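Side-chain contacts in putative O-Methyltransferase (PDB 3DR5), which is a putative O-methyltransferase that probably transfers a methyl group from S-adenosyl-L-methionine to an acceptor not yet identified: residues Ser14-Asp19 with Thr41-Thr46; Ile61-Ala66 with Asp120-Leu125; Ile74-Ala79 with Ala104-Ser109; Asp185-Ile190 with Val198-Leu203. One frame throughout, in Å; residues are numbered along the deposited sequence.

Contact 1: Ser14-Asp19 with Thr41-Thr46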
loop_
_atom_site.group_PDB
_atom_site.type_symbol
_atom_site.label_atom_id
_atom_site.label_comp_id
_atom_site.label_asym_id
_atom_site.label_seq_id
_atom_site.Cartn_x
_atom_site.Cartn_y
_atom_site.Cartn_z
ATOM N N SER A 14 16.182 8.637 -7.149
ATOM C CA SER A 14 17.094 8.887 -8.264
ATOM C C SER A 14 16.823 7.991 -9.461
ATOM O O SER A 14 17.505 8.102 -10.485
ATOM C CB SER A 14 18.536 8.668 -7.818
ATOM O OG SER A 14 18.829 7.277 -7.702
ATOM N N THR A 15 15.826 7.119 -9.344
ATOM C CA THR A 15 15.538 6.187 -10.419
ATOM C C THR A 15 14.100 6.199 -10.931
ATOM O O THR A 15 13.781 5.542 -11.926
ATOM C CB THR A 15 15.979 4.762 -9.970
ATOM O OG1 THR A 15 16.619 4.086 -11.054
ATOM C CG2 THR A 15 14.832 3.958 -9.496
ATOM N N THR A 16 13.232 6.935 -10.243
ATOM C CA THR A 16 11.843 7.058 -10.667
ATOM C C THR A 16 11.781 8.076 -11.818
ATOM O O THR A 16 12.205 9.231 -11.669
ATOM C CB THR A 16 10.935 7.551 -9.523
ATOM O OG1 THR A 16 10.861 6.551 -8.503
ATOM C CG2 THR A 16 9.535 7.844 -10.040
ATOM N N GLU A 17 11.254 7.650 -12.963
ATOM C CA GLU A 17 11.150 8.515 -14.132
ATOM C C GLU A 17 10.412 9.792 -13.758
ATOM O O GLU A 17 9.247 9.771 -13.355
ATOM C CB GLU A 17 10.412 7.790 -15.259
ATOM C CG GLU A 17 10.292 8.594 -16.533
ATOM C CD GLU A 17 9.233 8.037 -17.463
ATOM O OE1 GLU A 17 8.750 8.792 -18.335
ATOM O OE2 GLU A 17 8.887 6.843 -17.326
ATOM N N THR A 18 11.098 10.914 -13.905
ATOM C CA THR A 18 10.525 12.197 -13.538
ATOM C C THR A 18 9.281 12.613 -14.317
ATOM O O THR A 18 9.207 12.427 -15.531
ATOM C CB THR A 18 11.594 13.330 -13.639
ATOM O OG1 THR A 18 12.108 13.401 -14.977
ATOM C CG2 THR A 18 12.757 13.073 -12.669
ATOM N N ASP A 19 8.295 13.149 -13.598
ATOM C CA ASP A 19 7.081 13.646 -14.231
ATOM C C ASP A 19 7.138 15.172 -14.051
ATOM O O ASP A 19 7.339 15.675 -12.937
ATOM C CB ASP A 19 5.808 13.094 -13.566
ATOM C CG ASP A 19 4.546 13.716 -14.142
ATOM O OD1 ASP A 19 4.604 14.888 -14.576
ATOM O OD2 ASP A 19 3.493 13.050 -14.151
ATOM N N THR A 41 5.842 7.787 -0.900
ATOM C CA THR A 41 4.512 7.862 -0.318
ATOM C C THR A 41 3.510 8.151 -1.452
ATOM O O THR A 41 2.407 7.604 -1.460
ATOM C CB THR A 41 4.443 8.975 0.746
ATOM O OG1 THR A 41 5.371 8.673 1.794
ATOM C CG2 THR A 41 3.029 9.086 1.331
ATOM N N GLY A 42 3.896 9.003 -2.405
ATOM C CA GLY A 42 3.025 9.317 -3.533
ATOM C C GLY A 42 2.746 8.079 -4.388
ATOM O O GLY A 42 1.606 7.871 -4.816
ATOM N N GLN A 43 3.769 7.259 -4.639
ATOM C CA GLN A 43 3.611 6.034 -5.431
ATOM C C GLN A 43 2.589 5.113 -4.737
ATOM O O GLN A 43 1.724 4.521 -5.397
ATOM C CB GLN A 43 4.981 5.333 -5.600
ATOM C CG GLN A 43 5.912 6.083 -6.554
ATOM C CD GLN A 43 7.311 5.492 -6.619
ATOM O OE1 GLN A 43 7.544 4.365 -6.177
ATOM N NE2 GLN A 43 8.252 6.250 -7.176
ATOM N N LEU A 44 2.683 4.997 -3.410
ATOM C CA LEU A 44 1.719 4.191 -2.659
ATOM C C LEU A 44 0.311 4.805 -2.822
ATOM O O LEU A 44 -0.686 4.072 -2.851
ATOM C CB LEU A 44 2.079 4.127 -1.169
ATOM C CG LEU A 44 0.992 3.463 -0.305
ATOM C CD1 LEU A 44 0.713 2.056 -0.823
ATOM C CD2 LEU A 44 1.433 3.420 1.156
ATOM N N LEU A 45 0.211 6.136 -2.917
ATOM C CA LEU A 45 -1.102 6.775 -3.096
ATOM C C LEU A 45 -1.673 6.364 -4.468
ATOM O O LEU A 45 -2.862 6.091 -4.601
ATOM C CB LEU A 45 -0.997 8.315 -2.982
ATOM C CG LEU A 45 -0.675 8.826 -1.565
ATOM C CD1 LEU A 45 -0.657 10.355 -1.563
ATOM C CD2 LEU A 45 -1.723 8.307 -0.567
ATOM N N THR A 46 -0.818 6.313 -5.481
ATOM C CA THR A 46 -1.240 5.902 -6.818
ATOM C C THR A 46 -1.724 4.445 -6.777
ATOM O O THR A 46 -2.709 4.094 -7.415
ATOM C CB THR A 46 -0.070 6.005 -7.812
ATOM O OG1 THR A 46 0.444 7.339 -7.791
ATOM C CG2 THR A 46 -0.521 5.669 -9.217
#
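T16 and Q43 reach for one another from opposite directions, the threonine from the loop between helices 4-13 and 20-31, the glutamine from helix 39-51. The Q43 chain is extended beyond CG, which carries its amide well clear of the helix. There NE2 gives an N-H to T16 OG1 at 2.9 Å. The hydroxyl oxygen lies close to the amide plane, only 10° out of it, yet the bond is bent, with an angle of 131° at the hydrogen. With chi1 at -67°, T16 holds OG1 beside its backbone N and swings CG2 to the other side. That methyl still comes within 3.5 Å of Q43 NE2, so the amide nitrogen meets both branches of the threonine.

T16 OG1 also bonds to the carbonyl of V12, which can only accept, so the hydroxyl must be the donor there while it accepts from Q43. The amide has further partners too: NE2 is shared with E39, and OE1 takes the backbone N-H of R200 of the second subunit. With acceptors at its nitrogen and a donor at its oxygen, the flip of the Q43 amide is chemically defined, and the link between loop and helix continues directly into the dimer interface.

Contact 2: Ile61-Ala66 with Asp120-Leu125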
loop_
_atom_site.group_PDB
_atom_site.type_symbol
_atom_site.label_atom_id
_atom_site.label_comp_id
_atom_site.label_asym_id
_atom_site.label_seq_id
_atom_site.Cartn_x
_atom_site.Cartn_y
_atom_site.Cartn_z
ATOM N N ILE A 61 -10.774 11.739 -1.849
ATOM C CA ILE A 61 -10.736 13.024 -1.163
ATOM C C ILE A 61 -9.297 13.269 -0.687
ATOM O O ILE A 61 -8.666 12.381 -0.099
ATOM C CB ILE A 61 -11.639 13.069 0.085
ATOM C CG1 ILE A 61 -13.100 12.858 -0.304
ATOM C CG2 ILE A 61 -11.505 14.445 0.772
ATOM C CD1 ILE A 61 -14.043 12.779 0.884
ATOM N N ALA A 62 -8.777 14.460 -0.973
ATOM C CA ALA A 62 -7.440 14.849 -0.519
ATOM C C ALA A 62 -7.614 16.070 0.404
ATOM O O ALA A 62 -8.007 17.151 -0.037
ATOM C CB ALA A 62 -6.527 15.211 -1.708
ATOM N N ILE A 63 -7.341 15.884 1.688
ATOM C CA ILE A 63 -7.451 16.946 2.675
ATOM C C ILE A 63 -6.032 17.353 3.038
ATOM O O ILE A 63 -5.385 16.736 3.884
ATOM C CB ILE A 63 -8.199 16.448 3.917
ATOM C CG1 ILE A 63 -9.649 16.131 3.540
ATOM C CG2 ILE A 63 -8.141 17.488 5.013
ATOM C CD1 ILE A 63 -10.206 14.917 4.250
ATOM N N THR A 64 -5.563 18.429 2.418
ATOM C CA THR A 64 -4.193 18.881 2.627
ATOM C C THR A 64 -3.934 20.236 1.972
ATOM O O THR A 64 -4.578 20.579 0.984
ATOM C CB THR A 64 -3.224 17.854 1.998
ATOM O OG1 THR A 64 -1.894 18.378 1.965
ATOM C CG2 THR A 64 -3.658 17.532 0.543
ATOM N N PRO A 65 -2.981 21.011 2.511
ATOM C CA PRO A 65 -2.620 22.331 1.974
ATOM C C PRO A 65 -1.975 22.190 0.596
ATOM O O PRO A 65 -1.994 23.114 -0.202
ATOM C CB PRO A 65 -1.618 22.875 2.989
ATOM C CG PRO A 65 -2.002 22.215 4.258
ATOM C CD PRO A 65 -2.427 20.815 3.865
ATOM N N ALA A 66 -1.376 21.034 0.338
ATOM C CA ALA A 66 -0.725 20.775 -0.950
ATOM C C ALA A 66 -1.496 19.706 -1.718
ATOM O O ALA A 66 -0.972 18.639 -2.012
ATOM C CB ALA A 66 0.709 20.312 -0.733
ATOM N N ASP A 120 -15.410 20.926 8.865
ATOM C CA ASP A 120 -16.662 21.649 8.736
ATOM C C ASP A 120 -17.469 21.128 7.549
ATOM O O ASP A 120 -18.671 20.932 7.654
ATOM C CB ASP A 120 -16.400 23.145 8.536
ATOM C CG ASP A 120 -16.110 23.877 9.835
ATOM O OD1 ASP A 120 -15.270 24.803 9.833
ATOM O OD2 ASP A 120 -16.737 23.538 10.854
ATOM N N VAL A 121 -16.793 20.878 6.430
ATOM C CA VAL A 121 -17.458 20.449 5.204
ATOM C C VAL A 121 -17.688 18.955 4.987
ATOM O O VAL A 121 -18.509 18.566 4.151
ATOM C CB VAL A 121 -16.713 21.026 3.991
ATOM C CG1 VAL A 121 -15.425 20.250 3.757
ATOM C CG2 VAL A 121 -17.598 21.012 2.761
HETATM N N MSE A 122 -16.965 18.123 5.723
HETATM C CA MSE A 122 -17.131 16.689 5.585
HETATM C C MSE A 122 -18.530 16.314 6.056
HETATM O O MSE A 122 -19.063 15.260 5.708
HETATM C CB MSE A 122 -16.050 15.956 6.385
HETATM C CG MSE A 122 -14.801 15.707 5.547
HETATM SE SE MSE A 122 -13.260 15.355 6.637
HETATM C CE MSE A 122 -12.059 16.637 5.875
ATOM N N SER A 123 -19.125 17.208 6.840
ATOM C CA SER A 123 -20.482 17.024 7.349
ATOM C C SER A 123 -21.461 17.161 6.173
ATOM O O SER A 123 -22.613 16.740 6.252
ATOM C CB SER A 123 -20.798 18.110 8.373
ATOM O OG SER A 123 -21.982 17.816 9.088
ATOM N N ARG A 124 -20.987 17.748 5.082
ATOM C CA ARG A 124 -21.800 18.011 3.896
ATOM C C ARG A 124 -21.607 17.072 2.713
ATOM O O ARG A 124 -22.126 17.331 1.621
ATOM C CB ARG A 124 -21.542 19.443 3.433
ATOM C CG ARG A 124 -22.366 20.529 4.116
ATOM C CD ARG A 124 -22.057 20.687 5.593
ATOM N NE ARG A 124 -22.536 21.978 6.075
ATOM C CZ ARG A 124 -22.943 22.218 7.318
ATOM N NH1 ARG A 124 -22.939 21.248 8.220
ATOM N NH2 ARG A 124 -23.372 23.426 7.653
ATOM N N LEU A 125 -20.865 15.992 2.930
ATOM C CA LEU A 125 -20.608 15.045 1.863
ATOM C C LEU A 125 -21.419 13.774 2.083
ATOM O O LEU A 125 -21.844 13.485 3.193
ATOM C CB LEU A 125 -19.099 14.742 1.788
ATOM C CG LEU A 125 -18.171 15.955 1.590
ATOM C CD1 LEU A 125 -16.725 15.518 1.802
ATOM C CD2 LEU A 125 -18.355 16.562 0.200
#
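Where I61 and I63 meet M122 and L125 there are no rings or amides, so no face-to-face or edge-to-face stacking is in play. The flat group nearby is the R124 guanidinium, which has S123 OG at its edge, in its plane; both residues are exposed. The contact itself is apolar, made by two pairs of side chains that approach tip to tip. I61 and L125 form one pair, their CD1 methyls 3.9 Å apart. The extended I61 chain (chi2 175°) carries CD1 out from the strand to meet L125. I63 and the selenomethionine M122 form the other. Their ends, I63 CD1 and M122 CE, are modelled closer together than carbons can sit, and the exact fit of the two tips is therefore doubtful.

In the fold, strand 59-63 runs inside the parallel part of the sheet, with strands 83-87 and 130-135 as neighbours. The strand order 3-2-1-4-5-7-6 is that of the Rossmann-like class I methyltransferases, in which the loop after the first strand commonly borders the S-adenosylmethionine site. Here that loop contains an ST turn, T64 OG1 accepting from A66 N at 3.2 Å. Residues 120-125 belong to the connection between strands 111-114 and 130-135, which covers one face of the sheet. Helix 142-152 closes the same layer: L145 touches both I63 and M122, and L152 packs on L125.

Contact 3: Ile74-Ala79 with Ala104-Ser109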
loop_
_atom_site.group_PDB
_atom_site.type_symbol
_atom_site.label_atom_id
_atom_site.label_comp_id
_atom_site.label_asym_id
_atom_site.label_seq_id
_atom_site.Cartn_x
_atom_site.Cartn_y
_atom_site.Cartn_z
ATOM N N ILE A 74 -2.773 10.601 -6.959
ATOM C CA ILE A 74 -4.059 9.931 -6.876
ATOM C C ILE A 74 -4.724 9.849 -8.250
ATOM O O ILE A 74 -5.223 8.793 -8.635
ATOM C CB ILE A 74 -4.984 10.664 -5.856
ATOM C CG1 ILE A 74 -4.452 10.441 -4.437
ATOM C CG2 ILE A 74 -6.421 10.173 -5.982
ATOM C CD1 ILE A 74 -5.311 11.065 -3.342
ATOM N N LEU A 75 -4.722 10.958 -8.992
ATOM C CA LEU A 75 -5.328 10.994 -10.323
ATOM C C LEU A 75 -4.680 10.005 -11.290
ATOM O O LEU A 75 -5.334 9.503 -12.201
ATOM C CB LEU A 75 -5.284 12.426 -10.888
ATOM C CG LEU A 75 -6.291 13.370 -10.213
ATOM C CD1 LEU A 75 -5.996 14.827 -10.586
ATOM C CD2 LEU A 75 -7.709 12.972 -10.631
ATOM N N ASN A 76 -3.400 9.720 -11.083
ATOM C CA ASN A 76 -2.691 8.758 -11.927
ATOM C C ASN A 76 -3.360 7.382 -11.885
ATOM O O ASN A 76 -3.463 6.710 -12.912
ATOM C CB ASN A 76 -1.242 8.614 -11.465
ATOM C CG ASN A 76 -0.317 9.634 -12.099
ATOM O OD1 ASN A 76 0.761 9.937 -11.569
ATOM N ND2 ASN A 76 -0.723 10.158 -13.246
ATOM N N GLY A 77 -3.816 6.961 -10.704
ATOM C CA GLY A 77 -4.430 5.642 -10.577
ATOM C C GLY A 77 -5.941 5.534 -10.631
ATOM O O GLY A 77 -6.490 4.536 -11.093
ATOM N N LEU A 78 -6.610 6.570 -10.156
ATOM C CA LEU A 78 -8.066 6.626 -10.121
ATOM C C LEU A 78 -8.752 6.341 -11.470
ATOM O O LEU A 78 -8.287 6.793 -12.516
ATOM C CB LEU A 78 -8.486 8.006 -9.615
ATOM C CG LEU A 78 -9.499 8.204 -8.485
ATOM C CD1 LEU A 78 -9.203 7.261 -7.326
ATOM C CD2 LEU A 78 -9.446 9.665 -8.028
ATOM N N ALA A 79 -9.850 5.587 -11.444
ATOM C CA ALA A 79 -10.600 5.300 -12.668
ATOM C C ALA A 79 -11.169 6.645 -13.189
ATOM O O ALA A 79 -11.561 7.534 -12.406
ATOM C CB ALA A 79 -11.727 4.322 -12.375
ATOM N N ALA A 104 -0.960 19.982 -15.720
ATOM C CA ALA A 104 -0.920 18.563 -16.049
ATOM C C ALA A 104 -2.116 18.538 -17.050
ATOM O O ALA A 104 -2.941 19.468 -17.081
ATOM C CB ALA A 104 -1.240 17.724 -14.829
ATOM N N GLY A 105 -2.271 17.485 -17.834
ATOM C CA GLY A 105 -3.346 17.498 -18.817
ATOM C C GLY A 105 -4.747 17.208 -18.361
ATOM O O GLY A 105 -5.586 16.790 -19.160
ATOM N N TYR A 106 -5.021 17.528 -17.105
ATOM C CA TYR A 106 -6.317 17.226 -16.524
ATOM C C TYR A 106 -7.516 18.124 -16.724
ATOM O O TYR A 106 -7.433 19.325 -16.546
ATOM C CB TYR A 106 -6.146 16.955 -15.032
ATOM C CG TYR A 106 -5.422 15.658 -14.680
ATOM C CD1 TYR A 106 -6.046 14.418 -14.842
ATOM C CD2 TYR A 106 -4.112 15.673 -14.189
ATOM C CE1 TYR A 106 -5.383 13.229 -14.532
ATOM C CE2 TYR A 106 -3.441 14.490 -13.884
ATOM C CZ TYR A 106 -4.083 13.275 -14.056
ATOM O OH TYR A 106 -3.420 12.110 -13.748
ATOM N N SER A 107 -8.639 17.501 -17.073
ATOM C CA SER A 107 -9.887 18.213 -17.279
ATOM C C SER A 107 -10.434 18.709 -15.940
ATOM O O SER A 107 -10.253 18.065 -14.906
ATOM C CB SER A 107 -10.909 17.292 -17.956
ATOM O OG SER A 107 -12.204 17.863 -17.939
ATOM N N PRO A 108 -11.112 19.866 -15.944
ATOM C CA PRO A 108 -11.685 20.451 -14.723
ATOM C C PRO A 108 -12.788 19.580 -14.124
ATOM O O PRO A 108 -13.110 19.686 -12.944
ATOM C CB PRO A 108 -12.237 21.802 -15.198
ATOM C CG PRO A 108 -11.445 22.102 -16.432
ATOM C CD PRO A 108 -11.285 20.768 -17.097
ATOM N N SER A 109 -13.373 18.733 -14.962
ATOM C CA SER A 109 -14.451 17.836 -14.556
ATOM C C SER A 109 -14.001 16.690 -13.650
ATOM O O SER A 109 -14.823 16.043 -12.999
ATOM C CB SER A 109 -15.122 17.261 -15.800
ATOM O OG SER A 109 -14.148 16.966 -16.788
#
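The last turn of helix 67-77 runs past the loop that leads into strand 111-114, and the backbones come nearest at L75 and Y106, their CA atoms 8.8 Å apart. Both side chains point across the gap and slide past each other in opposite directions. As a result, L75 lies along one face of the Y106 ring. Its CD1 methyl sits 4.0 Å from the ring centroid and only 3° off the normal, a CH-pi contact placed almost exactly over the centre. The backbone sets L75 CB at the phenol end of the ring, 3.5 Å from Y106 CZ. From there chi1 (-73°) turns CG beside the backbone N, and the extended chi2 carries CD1 over the ring centre.

N76 starts out pointing away, but its amide turns back and crosses the tyrosine at about a right angle, the amide and ring planes 48° apart. This brings N76 ND2 to 3.4 Å from Y106 OH. L72 of the same helix and H218, from the histidine tag of the second subunit, also pack on Y106. The contact fastens the first crossover helix of the Rossmann-like fold to the loop before an outermost strand. Its chemistry is mainly the dispersion and weak CH-pi attraction of a leucine lying on an aromatic face, with the hydroxyl end of the ring close to the N76 amide.

Contact 4: Asp185-Ile190 with Val198-Leu203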
loop_
_atom_site.group_PDB
_atom_site.type_symbol
_atom_site.label_atom_id
_atom_site.label_comp_id
_atom_site.label_asym_id
_atom_site.label_seq_id
_atom_site.Cartn_x
_atom_site.Cartn_y
_atom_site.Cartn_z
ATOM N N ASP A 185 -3.341 9.134 21.253
ATOM C CA ASP A 185 -4.758 8.800 21.425
ATOM C C ASP A 185 -5.396 8.416 20.091
ATOM O O ASP A 185 -6.257 7.530 20.029
ATOM C CB ASP A 185 -5.532 9.969 22.042
ATOM C CG ASP A 185 -7.004 9.656 22.217
ATOM O OD1 ASP A 185 -7.781 9.870 21.264
ATOM O OD2 ASP A 185 -7.383 9.179 23.308
ATOM N N ALA A 186 -4.972 9.084 19.024
ATOM C CA ALA A 186 -5.487 8.789 17.690
ATOM C C ALA A 186 -5.093 7.343 17.339
ATOM O O ALA A 186 -5.935 6.539 16.948
ATOM C CB ALA A 186 -4.888 9.760 16.674
ATOM N N ASP A 187 -3.811 7.019 17.481
ATOM C CA ASP A 187 -3.312 5.678 17.175
ATOM C C ASP A 187 -4.095 4.642 17.992
ATOM O O ASP A 187 -4.651 3.686 17.439
ATOM C CB ASP A 187 -1.810 5.607 17.498
ATOM C CG ASP A 187 -1.177 4.290 17.076
ATOM O OD1 ASP A 187 -1.032 4.045 15.853
ATOM O OD2 ASP A 187 -0.829 3.493 17.978
ATOM N N GLU A 188 -4.136 4.833 19.308
ATOM C CA GLU A 188 -4.861 3.925 20.192
ATOM C C GLU A 188 -6.339 3.844 19.789
ATOM O O GLU A 188 -6.936 2.770 19.801
ATOM C CB GLU A 188 -4.733 4.407 21.643
ATOM C CG GLU A 188 -5.586 3.645 22.636
ATOM C CD GLU A 188 -5.346 4.101 24.059
ATOM O OE1 GLU A 188 -4.164 4.173 24.459
ATOM O OE2 GLU A 188 -6.331 4.375 24.779
ATOM N N TYR A 189 -6.926 4.984 19.436
ATOM C CA TYR A 189 -8.328 5.025 19.016
ATOM C C TYR A 189 -8.513 4.306 17.680
ATOM O O TYR A 189 -9.453 3.525 17.504
ATOM C CB TYR A 189 -8.806 6.463 18.854
ATOM C CG TYR A 189 -10.233 6.547 18.369
ATOM C CD1 TYR A 189 -11.289 6.168 19.196
ATOM C CD2 TYR A 189 -10.528 6.974 17.075
ATOM C CE1 TYR A 189 -12.603 6.216 18.752
ATOM C CE2 TYR A 189 -11.842 7.024 16.616
ATOM C CZ TYR A 189 -12.872 6.643 17.461
ATOM O OH TYR A 189 -14.174 6.700 17.026
ATOM N N ILE A 190 -7.617 4.572 16.733
ATOM C CA ILE A 190 -7.691 3.943 15.423
ATOM C C ILE A 190 -7.590 2.415 15.552
ATOM O O ILE A 190 -8.312 1.680 14.880
ATOM C CB ILE A 190 -6.571 4.485 14.489
ATOM C CG1 ILE A 190 -6.962 5.875 13.971
ATOM C CG2 ILE A 190 -6.316 3.509 13.332
ATOM C CD1 ILE A 190 -5.841 6.609 13.251
ATOM N N VAL A 198 -5.830 -1.975 9.858
ATOM C CA VAL A 198 -4.877 -0.916 10.169
ATOM C C VAL A 198 -3.479 -1.316 9.725
ATOM O O VAL A 198 -2.977 -2.370 10.110
ATOM C CB VAL A 198 -4.855 -0.606 11.688
ATOM C CG1 VAL A 198 -3.823 0.474 11.993
ATOM C CG2 VAL A 198 -6.251 -0.169 12.149
ATOM N N ALA A 199 -2.868 -0.487 8.884
ATOM C CA ALA A 199 -1.508 -0.735 8.429
ATOM C C ALA A 199 -0.736 0.537 8.774
ATOM O O ALA A 199 -1.170 1.639 8.440
ATOM C CB ALA A 199 -1.465 -0.995 6.913
ATOM N N ARG A 200 0.390 0.393 9.465
ATOM C CA ARG A 200 1.205 1.533 9.839
ATOM C C ARG A 200 2.573 1.279 9.216
ATOM O O ARG A 200 3.270 0.322 9.549
ATOM C CB ARG A 200 1.215 1.663 11.373
ATOM C CG ARG A 200 -0.144 2.194 11.881
ATOM C CD ARG A 200 -0.227 2.171 13.399
ATOM N NE ARG A 200 -0.141 0.808 13.912
ATOM C CZ ARG A 200 0.266 0.503 15.135
ATOM N NH1 ARG A 200 0.625 1.472 15.972
ATOM N NH2 ARG A 200 0.350 -0.768 15.502
ATOM N N LEU A 201 2.947 2.175 8.312
ATOM C CA LEU A 201 4.141 2.027 7.515
ATOM C C LEU A 201 5.254 3.057 7.688
ATOM O O LEU A 201 5.000 4.182 8.081
ATOM C CB LEU A 201 3.681 1.961 6.052
ATOM C CG LEU A 201 2.421 1.081 5.832
ATOM C CD1 LEU A 201 1.850 1.293 4.415
ATOM C CD2 LEU A 201 2.762 -0.393 6.068
ATOM N N PRO A 202 6.502 2.668 7.367
ATOM C CA PRO A 202 7.681 3.535 7.479
ATOM C C PRO A 202 7.835 4.573 6.363
ATOM O O PRO A 202 8.886 4.661 5.742
ATOM C CB PRO A 202 8.834 2.536 7.493
ATOM C CG PRO A 202 8.366 1.490 6.530
ATOM C CD PRO A 202 6.883 1.311 6.917
ATOM N N LEU A 203 6.788 5.350 6.111
ATOM C CA LEU A 203 6.825 6.385 5.077
ATOM C C LEU A 203 6.600 7.747 5.735
ATOM O O LEU A 203 5.763 7.878 6.624
ATOM C CB LEU A 203 5.747 6.111 4.017
ATOM C CG LEU A 203 6.014 4.954 3.056
ATOM C CD1 LEU A 203 4.686 4.499 2.452
ATOM C CD2 LEU A 203 7.007 5.397 1.977
#
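D187 and R200 make the charged part of the contact, a salt bridge between D187 OD1 and R200 NH1 at 3.1 Å. As a hydrogen bond it is weak, bent to 133°, and the position of NH1 is less certain than most. The side chains cross at about a right angle, with carboxylate and guanidinium planes 35° apart. OD1 meets the guanidinium obliquely. The extended start of the R200 chain brings its CD to 3.2 Å from D187 OD1, and the bend at chi3 (-63°) then turns the guanidinium. The aspartate has a stronger partner in R191, which together with Y11 of the second subunit holds OD2. R200 reaches that subunit as well, NH2 bonding weakly to T16 OG1 there.

Helix 178-190 lies here against strand 196-201, the outermost strand at the antiparallel end of the sheet. This strand and 207-212 form the terminal hairpin of the class I methyltransferase fold, and P202 centres an inverse gamma turn just where the chain leaves the first of them.

The apolar part is a methyl contact one helical turn from the charges. I190 CG2 lies against both methyls of V198, 3.9 Å from CG2 and 4.1 Å from CG1, while V210 and V146 pack around the isoleucine.

In the fold
Contact 2 and contact 4 are the buried ones, both reaching the same sheet: contact 2 is purely apolar and meets its parallel middle, whereas contact 4 adds charge at its antiparallel edge. Contacts 1 and 3 are only partly buried and join helices to loops, one through a polar bond and the other through a leucine on a tyrosine face. They touch each other where T46 packs on N76. Contact 1 also meets contact 4 within the chain, through T41 and L44 on L203, and the two meet again across the dimer. Contact 3 reaches the second subunit by packing, but that subunit does not touch contact 2.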